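Local atomic coordinates of DNA polymerase (Pyrobaculum calidifontis, PDB entry 5MDN), a protein that probably catalyses the extension of DNA from deoxyribonucleoside triphosphates with release of diphosphate, as a member of the family B DNA polymerases. Residues V105-E110 / A389-E394; L417-S422 / I585-D590. All coordinates share one frame; numbering follows the deposited sequence.

Contacts 1 and 2 follow one another along the chain: the 389-394 half of contact 1 precedes the 417-422 half of contact 2. Their centres lie about 38 Å apart and their nearest atoms about 23 Å apart, so they form separate interfaces. Contact 1 joins the edge strand 105-109 of an N-terminal four-stranded sheet to the loop between helix 370-384 and strand 404-406. That loop leads into the five-stranded antiparallel palm sheet, in which contact 2 pairs strand 416-420 with the outermost strand 588-593. Contact 1 thus ties the N-terminal part to the polymerase part, whereas contact 2 builds the edge of the polymerase sheet itself.

Contact 1 (V105-E110 / A389-E394); sequences VVDVYE and APNREE
The irregular segment 389-394 crosses the end of strand 107-109 steeply, without forming a sheet, its residues meeting the strand in reverse order. Tyr109 CA lies 6.4 Å from Asn391 CA, and Glu110 CA lies 6.3 Å from Ala389 CA. The two bonds that join them each pair a side chain with a backbone atom.

Asn391 supplies the first. Its CG is beside its own backbone N, and the carboxamide reaches across so that ND2 donates to Val108 O at 2.9 Å. The bond is fairly straight (160° at the hydrogen), nearly along the C=O axis and close to the amide plane. The same amide lies almost parallel to the Tyr109 ring, with planes 13° apart, and its ND2 comes obliquely to within 3.3 Å of Tyr109 CD1.

Glu110 supplies the second. Its chain is extended beyond CG, and OE2 accepts from Ala389 N at 2.9 Å through its anti lone pair, while Ala389 CB packs against Glu110 CG at 3.9 Å. The other oxygen, OE1, forms a salt bridge with Arg118. An alanine here would remove the carboxylate and so would probably cost Ala389 N its acceptor and Arg118 its salt bridge, loosening the loop against the strand.

Arg392 NH2 bonds to Pro390 O within the loop, while its NH1 forms a salt bridge with Asp112. Strand 105-109 is hydrogen-bonded along its other side to strand 41-46, where Lys45 meets Tyr109 OH. Val108 points away from the loop onto helix 92-100, and Pro390 packs on Phe75 and Trp525.

Contact 2 (L417-S422 / I585-D590); sequences LVLDFS and IEIKVD
Strand 417-420 leads into the Asp-Phe-Ser that opens motif A of the family B polymerase palm, and this contact lays strand 588-590 along it at the edge of the palm sheet. Locally the two strand axes make an angle of 124°, so the antiparallel pairing is strongly twisted. Leu419 and Val589 form a non-hydrogen-bonded pair with CA atoms 4.6 Å apart. A backbone bond flanks each side of it: Asp590 N to Val418 O at 2.6 Å, and Asp420 N to Lys588 O at 2.9 Å, the latter nearly straight at 170°.

On the face bearing Leu419 and Val589, the Leu419 CD2 branch meets Val589 CG2 obliquely at 3.7 Å. Leu419 CB touches Ile587 CG2 at 3.9 Å, the two side chains crossing at about a right angle. Ile587 folds its CD1 methyl over one face of the Phe421 ring. It sits 3.7 Å from the ring centroid and 15° off the normal, a CH-pi contact.

The Asp420 carboxylate belongs to the other face and is turned forward along its own chain. Its OD1 accepts from Ser422 N at 3.1 Å, which closes an Asx turn, and from Ser422 OG at 2.9 Å. The hydroxyl is met by the syn lone pair of OD1, whereas the amide arrives from above the carboxylate plane. This double grip fixes the group's rotation. Asp590 OD1 lies near Asp420 OD2, and such like charges would probably raise the pKa of either group.

On its other side, strand 416-420 pairs with strand 563-567, and Phe421 bonds through its backbone to Asp562 of the motif C turn. Placing motifs A and C side by side on an antiparallel sheet is the hallmark of the polymerase palm.

Contact 1 (V105-E110 / A389-E394)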
loop_
_atom_site.group_PDB
_atom_site.type_symbol
_atom_site.label_atom_id
_atom_site.label_comp_id
_atom_site.label_asym_id
_atom_site.label_seq_id
_atom_site.Cartn_x
_atom_site.Cartn_y
_atom_site.Cartn_z
ATOM N N VAL A 105 -29.546 16.816 -20.534
ATOM C CA VAL A 105 -28.702 15.711 -20.277
ATOM C C VAL A 105 -29.393 14.549 -19.630
ATOM O O VAL A 105 -30.399 14.680 -18.971
ATOM C CB VAL A 105 -27.676 16.072 -19.263
ATOM C CG1 VAL A 105 -28.357 16.363 -17.943
ATOM C CG2 VAL A 105 -26.704 14.915 -19.166
ATOM N N VAL A 106 -28.729 13.432 -19.782
ATOM C CA VAL A 106 -29.083 12.105 -19.315
ATOM C C VAL A 106 -28.121 11.580 -18.250
ATOM O O VAL A 106 -28.529 10.758 -17.421
ATOM C CB VAL A 106 -29.180 11.116 -20.496
ATOM C CG1 VAL A 106 -30.376 11.454 -21.371
ATOM C CG2 VAL A 106 -27.895 11.132 -21.310
ATOM N N ASP A 107 -26.863 12.021 -18.243
ATOM C CA ASP A 107 -25.904 11.545 -17.255
ATOM C C ASP A 107 -24.787 12.568 -17.099
ATOM O O ASP A 107 -24.527 13.371 -17.997
ATOM C CB ASP A 107 -25.335 10.178 -17.651
ATOM C CG ASP A 107 -25.024 9.305 -16.452
ATOM O OD1 ASP A 107 -24.733 9.859 -15.371
ATOM O OD2 ASP A 107 -25.067 8.065 -16.593
ATOM N N VAL A 108 -24.107 12.501 -15.956
ATOM C CA VAL A 108 -23.029 13.424 -15.618
ATOM C C VAL A 108 -21.759 12.623 -15.366
ATOM O O VAL A 108 -21.803 11.490 -14.876
ATOM C CB VAL A 108 -23.379 14.297 -14.392
ATOM C CG1 VAL A 108 -24.515 15.249 -14.729
ATOM C CG2 VAL A 108 -23.748 13.425 -13.201
ATOM N N TYR A 109 -20.617 13.215 -15.718
ATOM C CA TYR A 109 -19.353 12.493 -15.711
ATOM C C TYR A 109 -18.232 13.374 -15.177
ATOM O O TYR A 109 -18.231 14.592 -15.371
ATOM C CB TYR A 109 -18.998 11.989 -17.114
ATOM C CG TYR A 109 -19.991 10.988 -17.661
ATOM C CD1 TYR A 109 -19.968 9.662 -17.249
ATOM C CD2 TYR A 109 -20.961 11.374 -18.576
ATOM C CE1 TYR A 109 -20.880 8.747 -17.742
ATOM C CE2 TYR A 109 -21.876 10.466 -19.075
ATOM C CZ TYR A 109 -21.830 9.154 -18.654
ATOM O OH TYR A 109 -22.737 8.244 -19.145
ATOM N N GLU A 110 -17.277 12.730 -14.500
ATOM C CA GLU A 110 -16.067 13.374 -13.981
ATOM C C GLU A 110 -16.382 14.503 -13.003
ATOM O O GLU A 110 -15.660 15.501 -12.939
ATOM C CB GLU A 110 -15.175 13.891 -15.114
ATOM C CG GLU A 110 -14.761 12.829 -16.115
ATOM C CD GLU A 110 -13.638 13.294 -17.021
ATOM O OE1 GLU A 110 -13.055 14.364 -16.746
ATOM O OE2 GLU A 110 -13.336 12.587 -18.006
ATOM N N ALA A 389 -14.259 10.021 -18.836
ATOM C CA ALA A 389 -14.168 8.859 -17.966
ATOM C C ALA A 389 -15.560 8.369 -17.569
ATOM O O ALA A 389 -16.449 9.178 -17.288
ATOM C CB ALA A 389 -13.364 9.192 -16.714
ATOM N N PRO A 390 -15.777 7.053 -17.548
ATOM C CA PRO A 390 -17.036 6.518 -17.007
ATOM C C PRO A 390 -17.175 6.780 -15.513
ATOM O O PRO A 390 -16.316 7.423 -14.903
ATOM C CB PRO A 390 -16.949 5.016 -17.315
ATOM C CG PRO A 390 -15.892 4.886 -18.367
ATOM C CD PRO A 390 -14.926 6.000 -18.124
ATOM N N ASN A 391 -18.245 6.275 -14.910
ATOM C CA ASN A 391 -18.554 6.522 -13.509
ATOM C C ASN A 391 -18.277 5.292 -12.655
ATOM O O ASN A 391 -18.099 4.178 -13.153
ATOM C CB ASN A 391 -20.008 6.970 -13.347
ATOM C CG ASN A 391 -20.236 8.377 -13.850
ATOM O OD1 ASN A 391 -19.390 9.256 -13.674
ATOM N ND2 ASN A 391 -21.385 8.603 -14.472
ATOM N N ARG A 392 -18.240 5.519 -11.344
ATOM C CA ARG A 392 -17.857 4.514 -10.364
ATOM C C ARG A 392 -19.061 4.097 -9.535
ATOM O O ARG A 392 -20.076 4.797 -9.473
ATOM C CB ARG A 392 -16.768 5.035 -9.416
ATOM C CG ARG A 392 -15.580 5.697 -10.078
ATOM C CD ARG A 392 -15.798 7.183 -10.350
ATOM N NE ARG A 392 -15.605 7.487 -11.766
ATOM C CZ ARG A 392 -15.245 8.675 -12.240
ATOM N NH1 ARG A 392 -15.032 9.686 -11.411
ATOM N NH2 ARG A 392 -15.088 8.847 -13.545
ATOM N N GLU A 393 -18.933 2.937 -8.891
ATOM C CA GLU A 393 -19.886 2.504 -7.875
ATOM C C GLU A 393 -19.330 2.653 -6.462
ATOM O O GLU A 393 -19.869 3.420 -5.662
ATOM C CB GLU A 393 -20.324 1.059 -8.141
ATOM C CG GLU A 393 -21.037 0.894 -9.475
ATOM C CD GLU A 393 -22.313 1.718 -9.565
ATOM O OE1 GLU A 393 -23.042 1.813 -8.554
ATOM O OE2 GLU A 393 -22.585 2.276 -10.649
ATOM N N GLU A 394 -18.265 1.929 -6.133
ATOM C CA GLU A 394 -17.681 2.044 -4.805
ATOM C C GLU A 394 -16.222 1.646 -4.876
ATOM O O GLU A 394 -15.732 1.167 -5.903
ATOM C CB GLU A 394 -18.427 1.154 -3.803
ATOM C CG GLU A 394 -18.774 -0.235 -4.350
ATOM C CD GLU A 394 -17.584 -1.198 -4.414
ATOM O OE1 GLU A 394 -16.608 -1.020 -3.656
ATOM O OE2 GLU A 394 -17.634 -2.149 -5.224
#

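Contact 2 (L417-S422 / I585-D590)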
loop_
_atom_site.group_PDB
_atom_site.type_symbol
_atom_site.label_atom_id
_atom_site.label_comp_id
_atom_site.label_asym_id
_atom_site.label_seq_id
_atom_site.Cartn_x
_atom_site.Cartn_y
_atom_site.Cartn_z
ATOM N N LEU A 417 11.982 -23.285 -8.315
ATOM C CA LEU A 417 12.006 -21.971 -8.941
ATOM C C LEU A 417 10.582 -21.498 -9.197
ATOM O O LEU A 417 9.738 -22.266 -9.675
ATOM C CB LEU A 417 12.788 -21.995 -10.260
ATOM C CG LEU A 417 14.264 -22.392 -10.210
ATOM C CD1 LEU A 417 14.897 -22.240 -11.585
ATOM C CD2 LEU A 417 15.004 -21.554 -9.184
ATOM N N VAL A 418 10.319 -20.234 -8.879
ATOM C CA VAL A 418 9.039 -19.595 -9.159
ATOM C C VAL A 418 9.215 -18.689 -10.371
ATOM O O VAL A 418 10.024 -17.752 -10.345
ATOM C CB VAL A 418 8.526 -18.807 -7.945
ATOM C CG1 VAL A 418 7.212 -18.117 -8.282
ATOM C CG2 VAL A 418 8.358 -19.732 -6.752
ATOM N N LEU A 419 8.457 -18.959 -11.428
ATOM C CA LEU A 419 8.544 -18.199 -12.667
ATOM C C LEU A 419 7.422 -17.170 -12.711
ATOM O O LEU A 419 6.252 -17.509 -12.506
ATOM C CB LEU A 419 8.470 -19.126 -13.882
ATOM C CG LEU A 419 9.605 -20.149 -13.999
ATOM C CD1 LEU A 419 9.305 -21.192 -15.065
ATOM C CD2 LEU A 419 10.925 -19.452 -14.283
ATOM N N ASP A 420 7.784 -15.920 -12.984
ATOM C CA ASP A 420 6.836 -14.813 -12.996
ATOM C C ASP A 420 6.166 -14.724 -14.363
ATOM O O ASP A 420 6.848 -14.595 -15.386
ATOM C CB ASP A 420 7.541 -13.500 -12.654
ATOM C CG ASP A 420 6.568 -12.389 -12.307
ATOM O OD1 ASP A 420 5.344 -12.631 -12.343
ATOM O OD2 ASP A 420 7.032 -11.269 -12.006
ATOM N N PHE A 421 4.834 -14.795 -14.378
ATOM C CA PHE A 421 4.045 -14.691 -15.599
ATOM C C PHE A 421 3.209 -13.415 -15.649
ATOM O O PHE A 421 2.216 -13.359 -16.380
ATOM C CB PHE A 421 3.142 -15.917 -15.751
ATOM C CG PHE A 421 3.790 -17.066 -16.471
ATOM C CD1 PHE A 421 4.587 -17.966 -15.787
ATOM C CD2 PHE A 421 3.587 -17.254 -17.828
ATOM C CE1 PHE A 421 5.180 -19.027 -16.441
ATOM C CE2 PHE A 421 4.177 -18.315 -18.489
ATOM C CZ PHE A 421 4.974 -19.203 -17.794
ATOM N N SER A 422 3.576 -12.393 -14.868
ATOM C CA SER A 422 2.731 -11.206 -14.758
ATOM C C SER A 422 2.707 -10.388 -16.046
ATOM O O SER A 422 1.691 -9.754 -16.352
ATOM C CB SER A 422 3.200 -10.339 -13.591
ATOM O OG SER A 422 2.975 -10.989 -12.351
ATOM N N ILE A 585 6.491 -13.443 -24.612
ATOM C CA ILE A 585 6.326 -13.012 -23.230
ATOM C C ILE A 585 7.661 -13.175 -22.520
ATOM O O ILE A 585 8.292 -14.235 -22.614
ATOM C CB ILE A 585 5.222 -13.813 -22.517
ATOM C CG1 ILE A 585 3.869 -13.562 -23.185
ATOM C CG2 ILE A 585 5.155 -13.447 -21.044
ATOM C CD1 ILE A 585 2.760 -14.446 -22.675
ATOM N N GLU A 586 8.087 -12.133 -21.809
ATOM C CA GLU A 586 9.317 -12.193 -21.028
ATOM C C GLU A 586 9.032 -12.821 -19.669
ATOM O O GLU A 586 8.241 -12.288 -18.884
ATOM C CB GLU A 586 9.913 -10.798 -20.862
ATOM C CG GLU A 586 11.340 -10.797 -20.342
ATOM C CD GLU A 586 11.840 -9.404 -20.019
ATOM O OE1 GLU A 586 11.121 -8.428 -20.320
ATOM O OE2 GLU A 586 12.954 -9.284 -19.468
ATOM N N ILE A 587 9.675 -13.952 -19.394
ATOM C CA ILE A 587 9.534 -14.660 -18.127
ATOM C C ILE A 587 10.832 -14.521 -17.343
ATOM O O ILE A 587 11.925 -14.582 -17.919
ATOM C CB ILE A 587 9.175 -16.143 -18.355
ATOM C CG1 ILE A 587 7.847 -16.267 -19.104
ATOM C CG2 ILE A 587 9.109 -16.898 -17.034
ATOM C CD1 ILE A 587 6.681 -15.587 -18.420
ATOM N N LYS A 588 10.708 -14.338 -16.029
ATOM C CA LYS A 588 11.861 -14.184 -15.153
ATOM C C LYS A 588 11.644 -14.989 -13.882
ATOM O O LYS A 588 10.522 -15.105 -13.384
ATOM C CB LYS A 588 12.124 -12.713 -14.795
ATOM C CG LYS A 588 13.455 -12.479 -14.074
ATOM C CD LYS A 588 13.818 -11.001 -13.962
ATOM C CE LYS A 588 14.030 -10.376 -15.329
ATOM N NZ LYS A 588 15.157 -11.043 -16.041
ATOM N N VAL A 589 12.739 -15.538 -13.361
ATOM C CA VAL A 589 12.699 -16.286 -12.110
ATOM C C VAL A 589 12.429 -15.314 -10.970
ATOM O O VAL A 589 13.247 -14.435 -10.677
ATOM C CB VAL A 589 14.003 -17.059 -11.896
ATOM C CG1 VAL A 589 14.014 -17.684 -10.515
ATOM C CG2 VAL A 589 14.163 -18.116 -12.980
ATOM N N ASP A 590 11.274 -15.469 -10.321
ATOM C CA ASP A 590 10.911 -14.575 -9.230
ATOM C C ASP A 590 11.595 -14.980 -7.929
ATOM O O ASP A 590 12.179 -14.137 -7.242
ATOM C CB ASP A 590 9.390 -14.553 -9.049
ATOM C CG ASP A 590 8.919 -13.367 -8.238
ATOM O OD1 ASP A 590 9.412 -12.246 -8.484
ATOM O OD2 ASP A 590 8.060 -13.557 -7.352
#